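Local coordinates for protein inosine-uridine nucleoside N-ribohydrolase (Xanthomonas oryzae pv. oryzae, PDB 4P5F) that is a type III effector that binds calcium and adenosine diphosphate ribose and probably belongs to the hydrolases that cleave N-glycosyl bonds of nucleosides, at residues Ile48-Gln53 with Arg86-Asp91; Ala77-Gly82 with Ala118-Ala123. All coordinates share one frame; numbering follows the deposited sequence.

Interaction 1. Residues Ile48-Gln53 with Arg86-Asp91; sequences IAKQLQ and RLALPD
Leu89 and Lys50 make the dense part of this contact. The isobutyl group of Leu89 lies obliquely across the inner half of the lysine chain, CD1 sitting 3.8 Å from Lys50 CB and CD2 equally close to CD. The two methyls divide their work: CD1 stays with the base of the lysine, while CD2 also reaches Gln53, 3.8 Å from NE2. Gln53 runs past Leu89 in the opposite direction, so the leucine's CD2 methyl meets its terminal amide, whose OE1 is bonded to the backbone N of Leu60. Leu87 adds its CD1 at 4.3 Å from Lys50 CB, in the buried part of the contact.

The outer side is polar and nearer solvent. Lys50 bends at chi2 (56°), which carries its outer carbons past Leu87 O, with Lys50 CE at 3.0 Å from it, and brings NZ to Ala88 O at 3.1 Å. The ammonium approaches from above the carbonyl plane, well off the lone pairs; Leu87 O is also near, but at a poor angle for a bond. Ala88, which supplies the acceptor and is itself exposed, is the C-prime residue, with positive phi, of the Schellman motif that ends helix 70-86: Leu89 N bonds Phe84 O and Ala88 N bonds Asp85 O. The lysine charge thus lies by the carbonyl end of that helix, where it would be expected to be electrostatically welcome.

The contact joins helix 41-54 to the turn between helix 70-86 and edge strand 93-96, with helix 358-372 touching Lys50 through Ala372 and strand 58-65 lying beside Gln53.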
# COMPACT_ATOMS: atom_id res chain seq x y z
N ILE A 48 7.36 0.42 7.14
CA ILE A 48 6.65 0.63 8.41
C ILE A 48 6.14 -0.69 8.99
O ILE A 48 6.03 -0.82 10.21
CB ILE A 48 5.49 1.67 8.34
CG1 ILE A 48 4.33 1.16 7.48
CG2 ILE A 48 6.01 3.02 7.89
CD1 ILE A 48 3.04 1.90 7.72
N ALA A 49 5.82 -1.65 8.11
CA ALA A 49 5.43 -2.98 8.56
C ALA A 49 6.54 -3.66 9.38
O ALA A 49 6.26 -4.32 10.37
CB ALA A 49 5.03 -3.86 7.36
N LYS A 50 7.79 -3.48 8.97
CA LYS A 50 8.93 -3.95 9.76
C LYS A 50 8.84 -3.49 11.23
O LYS A 50 8.98 -4.30 12.16
CB LYS A 50 10.25 -3.50 9.12
CG LYS A 50 11.50 -3.62 10.01
CD LYS A 50 11.67 -5.02 10.53
CE LYS A 50 12.96 -5.20 11.33
NZ LYS A 50 13.09 -6.67 11.63
N GLN A 51 8.57 -2.21 11.46
CA GLN A 51 8.52 -1.72 12.83
C GLN A 51 7.26 -2.18 13.54
O GLN A 51 7.30 -2.53 14.72
CB GLN A 51 8.66 -0.20 12.91
CG GLN A 51 8.77 0.28 14.35
CD GLN A 51 10.00 -0.28 15.04
OE1 GLN A 51 11.06 -0.41 14.43
NE2 GLN A 51 9.85 -0.62 16.30
N LEU A 52 6.15 -2.18 12.81
CA LEU A 52 4.89 -2.69 13.36
C LEU A 52 5.01 -4.18 13.73
O LEU A 52 4.31 -4.66 14.63
CB LEU A 52 3.74 -2.45 12.36
CG LEU A 52 3.30 -1.00 12.12
CD1 LEU A 52 2.41 -0.88 10.89
CD2 LEU A 52 2.58 -0.48 13.34
N GLN A 53 5.88 -4.92 13.03
CA GLN A 53 6.11 -6.33 13.37
C GLN A 53 7.00 -6.44 14.60
O GLN A 53 6.74 -7.24 15.49
CB GLN A 53 6.72 -7.10 12.20
CG GLN A 53 7.00 -8.58 12.52
CD GLN A 53 6.98 -9.49 11.28
OE1 GLN A 53 6.20 -9.28 10.35
NE2 GLN A 53 7.84 -10.50 11.28
N ARG A 86 16.61 -6.92 3.30
CA ARG A 86 17.34 -5.79 3.85
C ARG A 86 16.66 -5.12 5.04
O ARG A 86 17.27 -4.29 5.71
CB ARG A 86 17.64 -4.75 2.75
CG ARG A 86 18.49 -5.30 1.62
CD ARG A 86 18.45 -4.38 0.42
NE ARG A 86 19.46 -4.70 -0.58
CZ ARG A 86 19.35 -5.70 -1.45
NH1 ARG A 86 18.29 -6.48 -1.44
NH2 ARG A 86 20.32 -5.92 -2.33
N LEU A 87 15.39 -5.47 5.30
CA LEU A 87 14.69 -5.01 6.49
C LEU A 87 14.78 -6.02 7.63
O LEU A 87 14.09 -5.87 8.63
CB LEU A 87 13.21 -4.74 6.19
CG LEU A 87 12.80 -3.52 5.35
CD1 LEU A 87 11.33 -3.58 4.97
CD2 LEU A 87 13.10 -2.22 6.10
N ALA A 88 15.60 -7.06 7.47
CA ALA A 88 15.64 -8.14 8.45
C ALA A 88 14.26 -8.76 8.63
O ALA A 88 13.81 -8.98 9.76
CB ALA A 88 16.18 -7.65 9.79
N LEU A 89 13.59 -9.03 7.52
CA LEU A 89 12.31 -9.76 7.53
C LEU A 89 12.46 -11.03 6.68
O LEU A 89 11.83 -11.16 5.62
CB LEU A 89 11.18 -8.87 6.98
CG LEU A 89 10.75 -7.71 7.89
CD1 LEU A 89 9.81 -6.76 7.18
CD2 LEU A 89 10.10 -8.25 9.18
N PRO A 90 13.33 -11.96 7.12
CA PRO A 90 13.72 -13.03 6.20
C PRO A 90 12.63 -14.09 5.98
O PRO A 90 12.74 -14.84 5.01
CB PRO A 90 14.95 -13.64 6.87
CG PRO A 90 14.76 -13.37 8.32
CD PRO A 90 14.01 -12.08 8.43
N ASP A 91 11.62 -14.14 6.83
CA ASP A 91 10.63 -15.22 6.80
C ASP A 91 9.46 -14.97 5.85
O ASP A 91 8.64 -15.87 5.62
CB ASP A 91 10.04 -15.47 8.18
CG ASP A 91 11.08 -15.90 9.20
OD1 ASP A 91 12.21 -16.29 8.79
OD2 ASP A 91 10.76 -15.86 10.41

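Interaction 2. Residues Ala77-Gly82 with Ala118-Ala123; sequences AQLAKG and AALRAA
Ala122 docks on helix 70-86 through two hydrogen bonds to one residue, Gln78. Its backbone N gives a nearly straight bond (171°) to Gln78 O at 2.8 Å, and its own O accepts from Gln78 NE2 at 3.0 Å. Gln78 O also takes the helical bond from Gly82 N; the two donors come from opposite faces of the carbonyl plane, and the Ala122 N-H stands well above it. The side-chain amide meets Ala122 O almost head-on to the carbonyl, after a chain that extends beyond CG with CB and CG lying against the same oxygen.

Close packing fills in around these bonds. Ala122 CB lies 3.3 Å from Gln78 O and also against Gly82 N and the CB and CG of Lys81. At Gly82 the loop comes so near that CA meets Leu120 O at 3.3 Å in a straight CA-H...O contact. Toward the interior, Leu79 CD2 touches Leu120 CB at 3.5 Å, the Leu79 side chain being swung there with CG anti to its backbone N (chi1 -179°).

A second shell fixes the loop. Arg121 folds back at chi3 so that NE bonds Ala118 O at 3.2 Å, in the carbonyl plane and on a lone pair, while NH1 reaches Gln75 OE1 about one turn earlier on the helix. Separately, Lys81 NZ bonds Val92 O, tying helix 70-86 to the chain just before strand 93-96.

The loop between helices 104-109 and 133-141 is thereby laid along helix 70-86, which in turn packs on strand 93-96 through Ala77 and Lys81 and on helix 41-54 through Leu79 and Ala80.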
# COMPACT_ATOMS: atom_id res chain seq x y z
N ALA A 77 8.36 -9.16 -7.54
CA ALA A 77 8.50 -10.10 -6.45
C ALA A 77 9.96 -10.18 -5.94
O ALA A 77 10.20 -10.21 -4.74
CB ALA A 77 7.99 -11.47 -6.86
N GLN A 78 10.91 -10.21 -6.87
CA GLN A 78 12.33 -10.27 -6.49
C GLN A 78 12.75 -9.00 -5.75
O GLN A 78 13.49 -9.06 -4.77
CB GLN A 78 13.22 -10.50 -7.71
CG GLN A 78 13.16 -11.91 -8.28
CD GLN A 78 13.72 -12.01 -9.70
OE1 GLN A 78 13.03 -12.45 -10.61
NE2 GLN A 78 14.97 -11.60 -9.88
N LEU A 79 12.27 -7.86 -6.24
CA LEU A 79 12.48 -6.56 -5.59
C LEU A 79 11.90 -6.56 -4.18
O LEU A 79 12.56 -6.17 -3.23
CB LEU A 79 11.87 -5.42 -6.42
CG LEU A 79 11.99 -3.95 -5.95
CD1 LEU A 79 10.95 -3.55 -4.92
CD2 LEU A 79 13.39 -3.67 -5.41
N ALA A 80 10.65 -7.00 -4.06
CA ALA A 80 10.01 -7.05 -2.76
C ALA A 80 10.83 -7.91 -1.80
O ALA A 80 11.14 -7.49 -0.67
CB ALA A 80 8.59 -7.59 -2.88
N LYS A 81 11.21 -9.10 -2.27
CA LYS A 81 12.03 -10.03 -1.50
C LYS A 81 13.32 -9.36 -1.04
O LYS A 81 13.63 -9.37 0.15
CB LYS A 81 12.37 -11.27 -2.34
CG LYS A 81 13.05 -12.40 -1.55
CD LYS A 81 12.24 -12.73 -0.30
CE LYS A 81 12.79 -13.97 0.42
NZ LYS A 81 11.97 -14.26 1.64
N GLY A 82 14.05 -8.77 -1.98
CA GLY A 82 15.27 -8.02 -1.67
C GLY A 82 15.10 -6.97 -0.58
O GLY A 82 15.97 -6.85 0.27
N ALA A 118 16.32 -2.19 -9.57
CA ALA A 118 17.02 -3.28 -10.26
C ALA A 118 18.07 -3.95 -9.38
O ALA A 118 18.18 -5.17 -9.36
CB ALA A 118 17.64 -2.78 -11.56
N ALA A 119 18.84 -3.15 -8.65
CA ALA A 119 19.96 -3.68 -7.87
C ALA A 119 19.50 -4.27 -6.56
O ALA A 119 20.26 -4.97 -5.90
CB ALA A 119 21.01 -2.62 -7.62
N LEU A 120 18.26 -3.99 -6.17
CA LEU A 120 17.73 -4.58 -4.95
C LEU A 120 17.07 -5.95 -5.20
O LEU A 120 16.73 -6.65 -4.26
CB LEU A 120 16.74 -3.63 -4.26
CG LEU A 120 17.26 -2.31 -3.68
CD1 LEU A 120 16.21 -1.72 -2.74
CD2 LEU A 120 18.54 -2.51 -2.93
N ARG A 121 16.90 -6.31 -6.47
CA ARG A 121 16.24 -7.57 -6.82
C ARG A 121 16.92 -8.76 -6.16
O ARG A 121 18.14 -8.91 -6.24
CB ARG A 121 16.19 -7.76 -8.34
CG ARG A 121 15.10 -6.96 -9.02
CD ARG A 121 15.01 -7.23 -10.53
NE ARG A 121 16.22 -6.81 -11.22
CZ ARG A 121 16.35 -6.72 -12.55
NH1 ARG A 121 15.33 -7.01 -13.35
NH2 ARG A 121 17.50 -6.32 -13.07
N ALA A 122 16.14 -9.58 -5.46
CA ALA A 122 16.65 -10.84 -4.95
C ALA A 122 16.78 -11.81 -6.11
O ALA A 122 16.34 -11.52 -7.24
CB ALA A 122 15.72 -11.39 -3.87
N ALA A 123 17.41 -12.97 -5.85
CA ALA A 123 17.52 -14.02 -6.87
C ALA A 123 16.14 -14.57 -7.24
O ALA A 123 15.23 -14.62 -6.40
CB ALA A 123 18.43 -15.14 -6.36

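Overall arrangement
Helix 70-86 ties the two contacts together: interaction 2 covers its middle, and interaction 1 lies at its C-terminal end. Their centres are 15 Å apart, and Arg86 spans part of the gap, NH1 bonding Gly82 O and lying 3.2 Å from Leu120 O in packing contact. Lys81 also comes close to the turn of interaction 1, NZ standing 3.5 Å from Pro90 O. Both interactions lie outside the calcium site of Asp35, Asp42, Ile151 and Asp318: the Leu79 side chain is about 7 Å from that of Asp42 and about 11 Å from the calcium ion, and Leu87 is about 10 Å from Asp42, side chain to side chain.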